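Local coordinates for protein ubiquitin-conjugating enzyme E2-21 kDa (Pichia angusta, PDB 5NL8) that probably catalyses the covalent attachment of ubiquitin to other proteins, through a thioester intermediate, as a peroxisomal E2 enzyme needed for peroxisome biogenesis, at residues 88-96 with 178-186; 110-121 with 145-156. All coordinates share one frame; numbering follows the deposited sequence.

Contact 1 (88-96 with 178-186); sequences EKIRQLQRK and YIAKYSAYE
Lys181, at the end of helix 168-181, offers its backbone O to Gln94 NE2 at 3.1 Å, the first of two carbonyls bound by that one amide nitrogen. Tyr182, the first residue to leave the helix, turns a ring edge to helix 87-94: its CD1 lies 3.8 Å from Ile90 CD1, near the plane of the ring, and the two side chains cross at about a right angle. Ser183 then supplies the second carbonyl, its O 3.0 Å from Gln94 NE2. Both acceptors lie close to the amide plane of Gln94, and each bond is nearly straight at the hydrogen, although the nitrogen stands about 40° above each carbonyl plane, off the lone pairs. The carboxamide arrives on an extended chain, with CG anti to the carbonyl carbon (chi1 -75°), and the double grip restricts its rotation. At this C-terminal end of the UBC domain the chain passes from its last helix into the short strand 183-184, paired antiparallel with 104-105, and helix 87-94 packs against Ala184 of that strand. Ala184 points its CB at the helix, touching Leu93 CB and, at 3.8 Å, Gln94 CG. Tyr185, less well ordered, lays CE2 against Leu93 CD2 at 3.9 Å, the side chains again crossing nearly perpendicular, while Lys96 CB approaches the same ring carbon obliquely.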
loop_
_atom_site.group_PDB
_atom_site.type_symbol
_atom_site.label_atom_id
_atom_site.label_comp_id
_atom_site.label_asym_id
_atom_site.label_seq_id
_atom_site.Cartn_x
_atom_site.Cartn_y
_atom_site.Cartn_z
ATOM N N GLU A 88 -15.482 -13.731 -3.905
ATOM C CA GLU A 88 -16.923 -13.517 -3.978
ATOM C C GLU A 88 -17.273 -12.028 -3.914
ATOM O O GLU A 88 -17.964 -11.493 -4.795
ATOM C CB GLU A 88 -17.615 -14.275 -2.849
ATOM C CG GLU A 88 -19.092 -14.000 -2.718
ATOM C CD GLU A 88 -19.885 -14.548 -3.878
ATOM O OE1 GLU A 88 -19.579 -15.674 -4.321
ATOM O OE2 GLU A 88 -20.812 -13.856 -4.349
ATOM N N LYS A 89 -16.777 -11.363 -2.875
ATOM C CA LYS A 89 -16.987 -9.929 -2.709
ATOM C C LYS A 89 -16.489 -9.137 -3.916
ATOM O O LYS A 89 -17.167 -8.226 -4.390
ATOM C CB LYS A 89 -16.295 -9.432 -1.439
ATOM C CG LYS A 89 -16.341 -7.918 -1.258
ATOM C CD LYS A 89 -15.969 -7.519 0.161
ATOM C CE LYS A 89 -16.133 -6.022 0.367
ATOM N NZ LYS A 89 -15.774 -5.622 1.749
ATOM N N ILE A 90 -15.304 -9.487 -4.413
ATOM C CA ILE A 90 -14.713 -8.756 -5.528
ATOM C C ILE A 90 -15.602 -8.870 -6.751
ATOM O O ILE A 90 -15.876 -7.880 -7.435
ATOM C CB ILE A 90 -13.304 -9.265 -5.873
ATOM C CG1 ILE A 90 -12.335 -8.964 -4.726
ATOM C CG2 ILE A 90 -12.812 -8.627 -7.163
ATOM C CD1 ILE A 90 -10.920 -9.452 -4.971
ATOM N N ARG A 91 -16.071 -10.084 -7.008
ATOM C CA ARG A 91 -16.906 -10.325 -8.172
ATOM C C ARG A 91 -18.232 -9.582 -8.044
ATOM O O ARG A 91 -18.767 -9.082 -9.032
ATOM C CB ARG A 91 -17.131 -11.822 -8.362
ATOM C CG ARG A 91 -18.076 -12.180 -9.487
ATOM C CD ARG A 91 -18.282 -13.689 -9.610
ATOM N NE ARG A 91 -19.382 -14.220 -8.799
ATOM C CZ ARG A 91 -19.352 -14.421 -7.481
ATOM N NH1 ARG A 91 -20.426 -14.905 -6.869
ATOM N NH2 ARG A 91 -18.257 -14.176 -6.773
ATOM N N GLN A 92 -18.760 -9.492 -6.828
ATOM C CA GLN A 92 -19.957 -8.684 -6.619
ATOM C C GLN A 92 -19.688 -7.200 -6.874
ATOM O O GLN A 92 -20.538 -6.497 -7.422
ATOM C CB GLN A 92 -20.504 -8.881 -5.211
ATOM C CG GLN A 92 -20.965 -10.297 -4.946
ATOM C CD GLN A 92 -21.570 -10.454 -3.574
ATOM O OE1 GLN A 92 -21.229 -11.377 -2.835
ATOM N NE2 GLN A 92 -22.481 -9.553 -3.224
ATOM N N LEU A 93 -18.507 -6.730 -6.484
ATOM C CA LEU A 93 -18.127 -5.336 -6.717
ATOM C C LEU A 93 -17.974 -5.039 -8.205
ATOM O O LEU A 93 -18.261 -3.934 -8.657
ATOM C CB LEU A 93 -16.824 -4.993 -5.991
ATOM C CG LEU A 93 -16.857 -4.890 -4.465
ATOM C CD1 LEU A 93 -15.478 -4.554 -3.915
ATOM C CD2 LEU A 93 -17.877 -3.850 -4.024
ATOM N N GLN A 94 -17.522 -6.034 -8.961
ATOM C CA GLN A 94 -17.254 -5.852 -10.382
ATOM C C GLN A 94 -18.534 -5.700 -11.210
ATOM O O GLN A 94 -18.500 -5.161 -12.314
ATOM C CB GLN A 94 -16.419 -7.022 -10.913
ATOM C CG GLN A 94 -14.952 -6.969 -10.502
ATOM C CD GLN A 94 -14.194 -8.229 -10.872
ATOM O OE1 GLN A 94 -14.788 -9.291 -11.049
ATOM N NE2 GLN A 94 -12.872 -8.115 -10.995
ATOM N N ARG A 95 -19.660 -6.160 -10.673
ATOM C CA ARG A 95 -20.933 -6.061 -11.385
ATOM C C ARG A 95 -21.605 -4.708 -11.172
ATOM O O ARG A 95 -22.643 -4.421 -11.769
ATOM C CB ARG A 95 -21.880 -7.179 -10.950
ATOM C CG ARG A 95 -21.435 -8.569 -11.360
ATOM C CD ARG A 95 -22.254 -9.627 -10.647
ATOM N NE ARG A 95 -21.816 -10.978 -10.981
ATOM C CZ ARG A 95 -21.898 -12.013 -10.153
ATOM N NH1 ARG A 95 -22.397 -11.853 -8.935
ATOM N NH2 ARG A 95 -21.477 -13.207 -10.542
ATOM N N LYS A 96 -21.013 -3.883 -10.318
ATOM C CA LYS A 96 -21.543 -2.551 -10.064
ATOM C C LYS A 96 -20.658 -1.491 -10.708
ATOM O O LYS A 96 -21.028 -0.319 -10.783
ATOM C CB LYS A 96 -21.664 -2.297 -8.559
ATOM C CG LYS A 96 -22.771 -3.094 -7.885
ATOM C CD LYS A 96 -23.570 -2.223 -6.926
ATOM C CE LYS A 96 -25.011 -2.698 -6.820
ATOM N NZ LYS A 96 -25.433 -2.889 -5.405
ATOM N N TYR A 178 -3.321 -11.210 -11.378
ATOM C CA TYR A 178 -4.193 -10.709 -10.319
ATOM C C TYR A 178 -4.663 -9.278 -10.601
ATOM O O TYR A 178 -5.806 -8.935 -10.303
ATOM C CB TYR A 178 -3.502 -10.814 -8.957
ATOM C CG TYR A 178 -3.540 -12.230 -8.424
ATOM C CD1 TYR A 178 -4.647 -12.702 -7.728
ATOM C CD2 TYR A 178 -2.484 -13.107 -8.650
ATOM C CE1 TYR A 178 -4.695 -14.005 -7.259
ATOM C CE2 TYR A 178 -2.523 -14.409 -8.184
ATOM C CZ TYR A 178 -3.630 -14.851 -7.490
ATOM O OH TYR A 178 -3.665 -16.143 -7.028
ATOM N N ILE A 179 -3.805 -8.458 -11.204
ATOM C CA ILE A 179 -4.206 -7.108 -11.602
ATOM C C ILE A 179 -5.352 -7.147 -12.617
ATOM O O ILE A 179 -6.318 -6.393 -12.519
ATOM C CB ILE A 179 -3.026 -6.315 -12.209
ATOM C CG1 ILE A 179 -2.000 -5.970 -11.132
ATOM C CG2 ILE A 179 -3.517 -5.034 -12.874
ATOM C CD1 ILE A 179 -0.826 -5.179 -11.651
ATOM N N ALA A 180 -5.245 -8.047 -13.585
ATOM C CA ALA A 180 -6.222 -8.118 -14.662
ATOM C C ALA A 180 -7.549 -8.734 -14.222
ATOM O O ALA A 180 -8.602 -8.392 -14.761
ATOM C CB ALA A 180 -5.649 -8.895 -15.831
ATOM N N LYS A 181 -7.511 -9.639 -13.248
ATOM C CA LYS A 181 -8.722 -10.380 -12.904
ATOM C C LYS A 181 -9.444 -9.927 -11.633
ATOM O O LYS A 181 -10.645 -10.165 -11.486
ATOM C CB LYS A 181 -8.399 -11.870 -12.789
ATOM C CG LYS A 181 -8.459 -12.600 -14.117
ATOM C CD LYS A 181 -9.771 -12.301 -14.830
ATOM C CE LYS A 181 -9.997 -13.229 -16.008
ATOM N NZ LYS A 181 -11.274 -12.917 -16.709
ATOM N N TYR A 182 -8.732 -9.276 -10.721
ATOM C CA TYR A 182 -9.308 -8.975 -9.414
ATOM C C TYR A 182 -9.380 -7.481 -9.080
ATOM O O TYR A 182 -9.140 -7.085 -7.938
ATOM C CB TYR A 182 -8.517 -9.713 -8.331
ATOM C CG TYR A 182 -8.695 -11.215 -8.380
ATOM C CD1 TYR A 182 -9.754 -11.829 -7.722
ATOM C CD2 TYR A 182 -7.808 -12.018 -9.081
ATOM C CE1 TYR A 182 -9.926 -13.200 -7.761
ATOM C CE2 TYR A 182 -7.968 -13.393 -9.127
ATOM C CZ TYR A 182 -9.030 -13.978 -8.464
ATOM O OH TYR A 182 -9.197 -15.345 -8.505
ATOM N N SER A 183 -9.739 -6.662 -10.068
ATOM C CA SER A 183 -9.859 -5.214 -9.877
ATOM C C SER A 183 -11.302 -4.736 -10.026
ATOM O O SER A 183 -12.061 -5.276 -10.832
ATOM C CB SER A 183 -8.967 -4.462 -10.872
ATOM O OG SER A 183 -7.593 -4.693 -10.620
ATOM N N ALA A 184 -11.671 -3.710 -9.261
ATOM C CA ALA A 184 -13.036 -3.185 -9.292
ATOM C C ALA A 184 -13.069 -1.712 -8.898
ATOM O O ALA A 184 -12.063 -1.170 -8.471
ATOM C CB ALA A 184 -13.935 -3.999 -8.373
ATOM N N TYR A 185 -14.230 -1.075 -9.019
ATOM C CA TYR A 185 -14.363 0.354 -8.733
ATOM C C TYR A 185 -14.065 0.696 -7.269
ATOM O O TYR A 185 -13.812 -0.193 -6.455
ATOM C CB TYR A 185 -15.771 0.836 -9.095
ATOM C CG TYR A 185 -16.826 0.509 -8.054
ATOM C CD1 TYR A 185 -17.526 1.521 -7.406
ATOM C CD2 TYR A 185 -17.118 -0.807 -7.717
ATOM C CE1 TYR A 185 -18.489 1.231 -6.456
ATOM C CE2 TYR A 185 -18.080 -1.106 -6.767
ATOM C CZ TYR A 185 -18.761 -0.084 -6.140
ATOM O OH TYR A 185 -19.718 -0.377 -5.194
ATOM N N GLU A 186 -14.098 1.992 -6.955
ATOM C CA GLU A 186 -13.942 2.492 -5.587
ATOM C C GLU A 186 -12.584 2.142 -4.986
ATOM O O GLU A 186 -11.969 2.959 -4.296
ATOM C CB GLU A 186 -15.068 1.954 -4.698
ATOM C CG GLU A 186 -14.616 1.478 -3.331
ATOM C CD GLU A 186 -15.741 0.842 -2.551
ATOM O OE1 GLU A 186 -16.914 1.162 -2.837
ATOM O OE2 GLU A 186 -15.453 0.008 -1.667
#

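Contact 2 (110-121 with 145-156); sequences HPNVNFKTGEIC and LLANPEPLSPLN
Asn112 reaches from the loop leading to Cys121, the predicted thioester cysteine of this UBC fold, into the loop after helix 135-147. It belongs to the His-Pro-Asn (HPN) motif of ubiquitin-conjugating enzymes, folded here as a type I turn from His110 to Val113. In E2 enzymes this asparagine is linked to oxyanion stabilisation or to ordering of the active-site loop; the bonds here are consistent with the ordering role. CB points away from the opposing loop, but with CG anti to the carbonyl carbon (chi1 -56°) the amide swings back towards it. CG comes no nearer than 3.8 Å, to Glu150 O. OD1 accepts from Glu150 N at 3.1 Å, in the carbonyl plane and on a lone pair. Asn112 ND2 donates to Ser153 O at 2.8 Å and, near the amide plane like the first, Asn112 ND2 meets Glu150 O at 2.9 Å. With an alanine here, both carbonyls and the Glu150 N-H would probably lose their partner, leaving the 150-153 loop freer to shift beside Cys121. His110 braces the turn: ND1 accepts from Asn112 N, and NE2 donates to Leu145 O at 3.1 Å from above the carbonyl plane, while Pro149 CG approaches the ring obliquely, nearest NE2. Pro111 O takes both Leu155 N and Asn156 N. Leu155 CD1 comes within 4.0 Å of Cys121 CB, and Ser153 CB lies 3.9 Å from Cys121 SG.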
loop_
_atom_site.group_PDB
_atom_site.type_symbol
_atom_site.label_atom_id
_atom_site.label_comp_id
_atom_site.label_asym_id
_atom_site.label_seq_id
_atom_site.Cartn_x
_atom_site.Cartn_y
_atom_site.Cartn_z
ATOM N N HIS A 110 2.714 -10.696 -3.115
ATOM C CA HIS A 110 4.015 -10.103 -2.856
ATOM C C HIS A 110 4.719 -10.894 -1.764
ATOM O O HIS A 110 4.082 -11.329 -0.805
ATOM C CB HIS A 110 3.859 -8.631 -2.451
ATOM C CG HIS A 110 5.154 -7.895 -2.310
ATOM N ND1 HIS A 110 5.975 -8.034 -1.209
ATOM C CD2 HIS A 110 5.766 -7.000 -3.122
ATOM C CE1 HIS A 110 7.037 -7.262 -1.355
ATOM N NE2 HIS A 110 6.933 -6.623 -2.505
ATOM N N PRO A 111 6.034 -11.101 -1.918
ATOM C CA PRO A 111 6.855 -11.846 -0.960
ATOM C C PRO A 111 6.689 -11.408 0.500
ATOM O O PRO A 111 6.761 -12.262 1.386
ATOM C CB PRO A 111 8.276 -11.570 -1.448
ATOM C CG PRO A 111 8.121 -11.444 -2.928
ATOM C CD PRO A 111 6.791 -10.756 -3.136
ATOM N N ASN A 112 6.457 -10.122 0.747
ATOM C CA ASN A 112 6.375 -9.617 2.118
ATOM C C ASN A 112 4.949 -9.283 2.572
ATOM O O ASN A 112 4.755 -8.503 3.505
ATOM C CB ASN A 112 7.259 -8.375 2.273
ATOM C CG ASN A 112 8.704 -8.629 1.879
ATOM O OD1 ASN A 112 9.174 -8.141 0.851
ATOM N ND2 ASN A 112 9.420 -9.383 2.704
ATOM N N VAL A 113 3.958 -9.873 1.913
ATOM C CA VAL A 113 2.557 -9.613 2.239
ATOM C C VAL A 113 1.754 -10.902 2.426
ATOM O O VAL A 113 1.825 -11.812 1.599
ATOM C CB VAL A 113 1.875 -8.755 1.140
ATOM C CG1 VAL A 113 0.385 -8.596 1.415
ATOM C CG2 VAL A 113 2.544 -7.392 1.027
ATOM N N ASN A 114 0.998 -10.972 3.519
ATOM C CA ASN A 114 0.053 -12.063 3.750
ATOM C C ASN A 114 -1.081 -12.005 2.730
ATOM O O ASN A 114 -1.876 -11.066 2.732
ATOM C CB ASN A 114 -0.500 -11.992 5.179
ATOM C CG ASN A 114 -1.333 -13.213 5.561
ATOM O OD1 ASN A 114 -2.236 -13.623 4.833
ATOM N ND2 ASN A 114 -1.030 -13.792 6.716
ATOM N N PHE A 115 -1.155 -13.012 1.863
ATOM C CA PHE A 115 -2.100 -12.986 0.749
ATOM C C PHE A 115 -3.560 -12.969 1.205
ATOM O O PHE A 115 -4.427 -12.452 0.501
ATOM C CB PHE A 115 -1.861 -14.181 -0.179
ATOM C CG PHE A 115 -2.699 -14.157 -1.429
ATOM C CD1 PHE A 115 -2.273 -13.465 -2.553
ATOM C CD2 PHE A 115 -3.912 -14.822 -1.478
ATOM C CE1 PHE A 115 -3.043 -13.441 -3.705
ATOM C CE2 PHE A 115 -4.686 -14.802 -2.624
ATOM C CZ PHE A 115 -4.250 -14.112 -3.740
ATOM N N LYS A 116 -3.834 -13.526 2.381
ATOM C CA LYS A 116 -5.213 -13.604 2.857
ATOM C C LYS A 116 -5.650 -12.336 3.602
ATOM O O LYS A 116 -6.734 -11.805 3.341
ATOM C CB LYS A 116 -5.403 -14.828 3.754
ATOM C CG LYS A 116 -6.676 -14.785 4.584
ATOM C CD LYS A 116 -6.858 -16.044 5.420
ATOM C CE LYS A 116 -6.869 -15.725 6.907
ATOM N NZ LYS A 116 -8.041 -16.325 7.601
ATOM N N THR A 117 -4.802 -11.849 4.511
ATOM C CA THR A 117 -5.156 -10.729 5.385
ATOM C C THR A 117 -4.652 -9.387 4.863
ATOM O O THR A 117 -5.198 -8.336 5.205
ATOM C CB THR A 117 -4.593 -10.926 6.804
ATOM O OG1 THR A 117 -3.164 -10.819 6.772
ATOM C CG2 THR A 117 -4.993 -12.293 7.364
ATOM N N GLY A 118 -3.593 -9.428 4.062
ATOM C CA GLY A 118 -3.018 -8.224 3.495
ATOM C C GLY A 118 -1.923 -7.622 4.355
ATOM O O GLY A 118 -1.329 -6.602 3.997
ATOM N N GLU A 119 -1.649 -8.258 5.489
ATOM C CA GLU A 119 -0.662 -7.749 6.429
ATOM C C GLU A 119 0.730 -7.666 5.811
ATOM O O GLU A 119 1.184 -8.589 5.130
ATOM C CB GLU A 119 -0.614 -8.619 7.689
ATOM C CG GLU A 119 0.399 -8.147 8.725
ATOM C CD GLU A 119 0.416 -9.010 9.973
ATOM O OE1 GLU A 119 -0.307 -10.029 10.003
ATOM O OE2 GLU A 119 1.152 -8.668 10.922
ATOM N N ILE A 120 1.389 -6.535 6.043
ATOM C CA ILE A 120 2.778 -6.344 5.651
ATOM C C ILE A 120 3.670 -6.691 6.837
ATOM O O ILE A 120 3.367 -6.319 7.973
ATOM C CB ILE A 120 3.045 -4.896 5.197
ATOM C CG1 ILE A 120 2.019 -4.470 4.146
ATOM C CG2 ILE A 120 4.467 -4.742 4.666
ATOM C CD1 ILE A 120 2.118 -3.011 3.757
ATOM N N CYS A 121 4.756 -7.410 6.575
ATOM C CA CYS A 121 5.659 -7.849 7.634
ATOM C C CYS A 121 6.199 -6.665 8.441
ATOM O O CYS A 121 6.684 -5.682 7.876
ATOM C CB CYS A 121 6.816 -8.662 7.043
ATOM S SG CYS A 121 7.716 -9.672 8.246
ATOM N N LEU A 145 8.893 -0.759 -1.368
ATOM C CA LEU A 145 8.825 -2.190 -1.088
ATOM C C LEU A 145 8.234 -2.971 -2.256
ATOM O O LEU A 145 8.652 -4.098 -2.532
ATOM C CB LEU A 145 8.003 -2.454 0.175
ATOM C CG LEU A 145 7.832 -3.927 0.553
ATOM C CD1 LEU A 145 9.186 -4.562 0.857
ATOM C CD2 LEU A 145 6.885 -4.079 1.732
ATOM N N LEU A 146 7.267 -2.372 -2.944
ATOM C CA LEU A 146 6.699 -3.018 -4.125
ATOM C C LEU A 146 7.759 -3.267 -5.209
ATOM O O LEU A 146 7.667 -4.235 -5.965
ATOM C CB LEU A 146 5.547 -2.188 -4.700
ATOM C CG LEU A 146 4.227 -2.227 -3.922
ATOM C CD1 LEU A 146 3.112 -1.503 -4.677
ATOM C CD2 LEU A 146 3.826 -3.665 -3.611
ATOM N N ALA A 147 8.765 -2.399 -5.277
ATOM C CA ALA A 147 9.828 -2.548 -6.270
ATOM C C ALA A 147 11.042 -3.302 -5.724
ATOM O O ALA A 147 11.839 -3.828 -6.491
ATOM C CB ALA A 147 10.257 -1.179 -6.793
ATOM N N ASN A 148 11.184 -3.352 -4.402
ATOM C CA ASN A 148 12.332 -4.018 -3.788
ATOM C C ASN A 148 11.948 -4.952 -2.649
ATOM O O ASN A 148 12.108 -4.603 -1.482
ATOM C CB ASN A 148 13.332 -2.986 -3.267
ATOM C CG ASN A 148 13.798 -2.036 -4.343
ATOM O OD1 ASN A 148 13.260 -0.940 -4.492
ATOM N ND2 ASN A 148 14.805 -2.449 -5.104
ATOM N N PRO A 149 11.448 -6.147 -2.983
ATOM C CA PRO A 149 11.100 -7.126 -1.949
ATOM C C PRO A 149 12.340 -7.664 -1.247
ATOM O O PRO A 149 13.416 -7.685 -1.843
ATOM C CB PRO A 149 10.395 -8.240 -2.733
ATOM C CG PRO A 149 10.065 -7.641 -4.073
ATOM C CD PRO A 149 11.133 -6.637 -4.334
ATOM N N GLU A 150 12.192 -8.080 0.005
ATOM C CA GLU A 150 13.273 -8.765 0.701
ATOM C C GLU A 150 12.862 -10.189 1.057
ATOM O O GLU A 150 12.035 -10.402 1.946
ATOM C CB GLU A 150 13.695 -8.000 1.959
ATOM C CG GLU A 150 12.553 -7.426 2.775
ATOM C CD GLU A 150 12.524 -5.914 2.736
ATOM O OE1 GLU A 150 12.496 -5.287 3.817
ATOM O OE2 GLU A 150 12.530 -5.351 1.621
ATOM N N PRO A 151 13.443 -11.175 0.357
ATOM C CA PRO A 151 13.154 -12.595 0.592
ATOM C C PRO A 151 13.627 -13.084 1.964
ATOM O O PRO A 151 13.467 -14.261 2.275
ATOM C CB PRO A 151 13.920 -13.301 -0.533
ATOM C CG PRO A 151 14.991 -12.340 -0.929
ATOM C CD PRO A 151 14.390 -10.980 -0.755
ATOM N N LEU A 152 14.195 -12.189 2.766
ATOM C CA LEU A 152 14.605 -12.521 4.126
ATOM C C LEU A 152 13.403 -12.730 5.046
ATOM O O LEU A 152 13.407 -13.631 5.885
ATOM C CB LEU A 152 15.509 -11.424 4.697
ATOM C CG LEU A 152 16.978 -11.413 4.260
ATOM C CD1 LEU A 152 17.834 -10.656 5.266
ATOM C CD2 LEU A 152 17.502 -12.830 4.067
ATOM N N SER A 153 12.375 -11.899 4.889
ATOM C CA SER A 153 11.196 -11.967 5.755
ATOM C C SER A 153 9.894 -12.173 4.973
ATOM O O SER A 153 9.099 -11.245 4.827
ATOM C CB SER A 153 11.101 -10.696 6.602
ATOM O OG SER A 153 11.485 -9.554 5.856
ATOM N N PRO A 154 9.664 -13.405 4.488
ATOM C CA PRO A 154 8.528 -13.713 3.614
ATOM C C PRO A 154 7.222 -14.029 4.348
ATOM O O PRO A 154 7.231 -14.691 5.387
ATOM C CB PRO A 154 9.014 -14.948 2.859
ATOM C CG PRO A 154 9.866 -15.657 3.859
ATOM C CD PRO A 154 10.524 -14.585 4.699
ATOM N N LEU A 155 6.110 -13.553 3.792
ATOM C CA LEU A 155 4.783 -13.934 4.259
ATOM C C LEU A 155 4.054 -14.680 3.149
ATOM O O LEU A 155 3.004 -15.284 3.372
ATOM C CB LEU A 155 3.973 -12.710 4.699
ATOM C CG LEU A 155 4.538 -11.896 5.865
ATOM C CD1 LEU A 155 3.578 -10.786 6.264
ATOM C CD2 LEU A 155 4.843 -12.796 7.048
ATOM N N ASN A 156 4.618 -14.612 1.948
ATOM C CA ASN A 156 4.144 -15.399 0.817
ATOM C C ASN A 156 5.298 -16.239 0.285
ATOM O O ASN A 156 6.197 -15.719 -0.370
ATOM C CB ASN A 156 3.568 -14.496 -0.280
ATOM C CG ASN A 156 2.931 -15.283 -1.429
ATOM O OD1 ASN A 156 3.440 -16.323 -1.852
ATOM N ND2 ASN A 156 1.813 -14.778 -1.938
HETATM O O HOH W 1 0.966 -11.943 -1.074
HETATM O O HOH W 2 0.633 -15.244 1.979
#

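How the contacts relate
The centres of contact 1 and contact 2 lie 22 Å apart within one UBC domain. Along the chain, 110-121 and 145-156 fall between the two halves of contact 1, so 88-96 meets 178-186 across a span that includes the whole of contact 2. Strand 104-105, just before the HPN loop, pairs with 183-184, and the rings of Phe115 and Tyr178 meet edge to face, with Phe115 CZ 3.5 Å from Tyr178 CE1. Contact 2 holds the predicted active-site cysteine; contact 1 joins helix 87-94 to the C-terminal end of the modelled chain, away from that site.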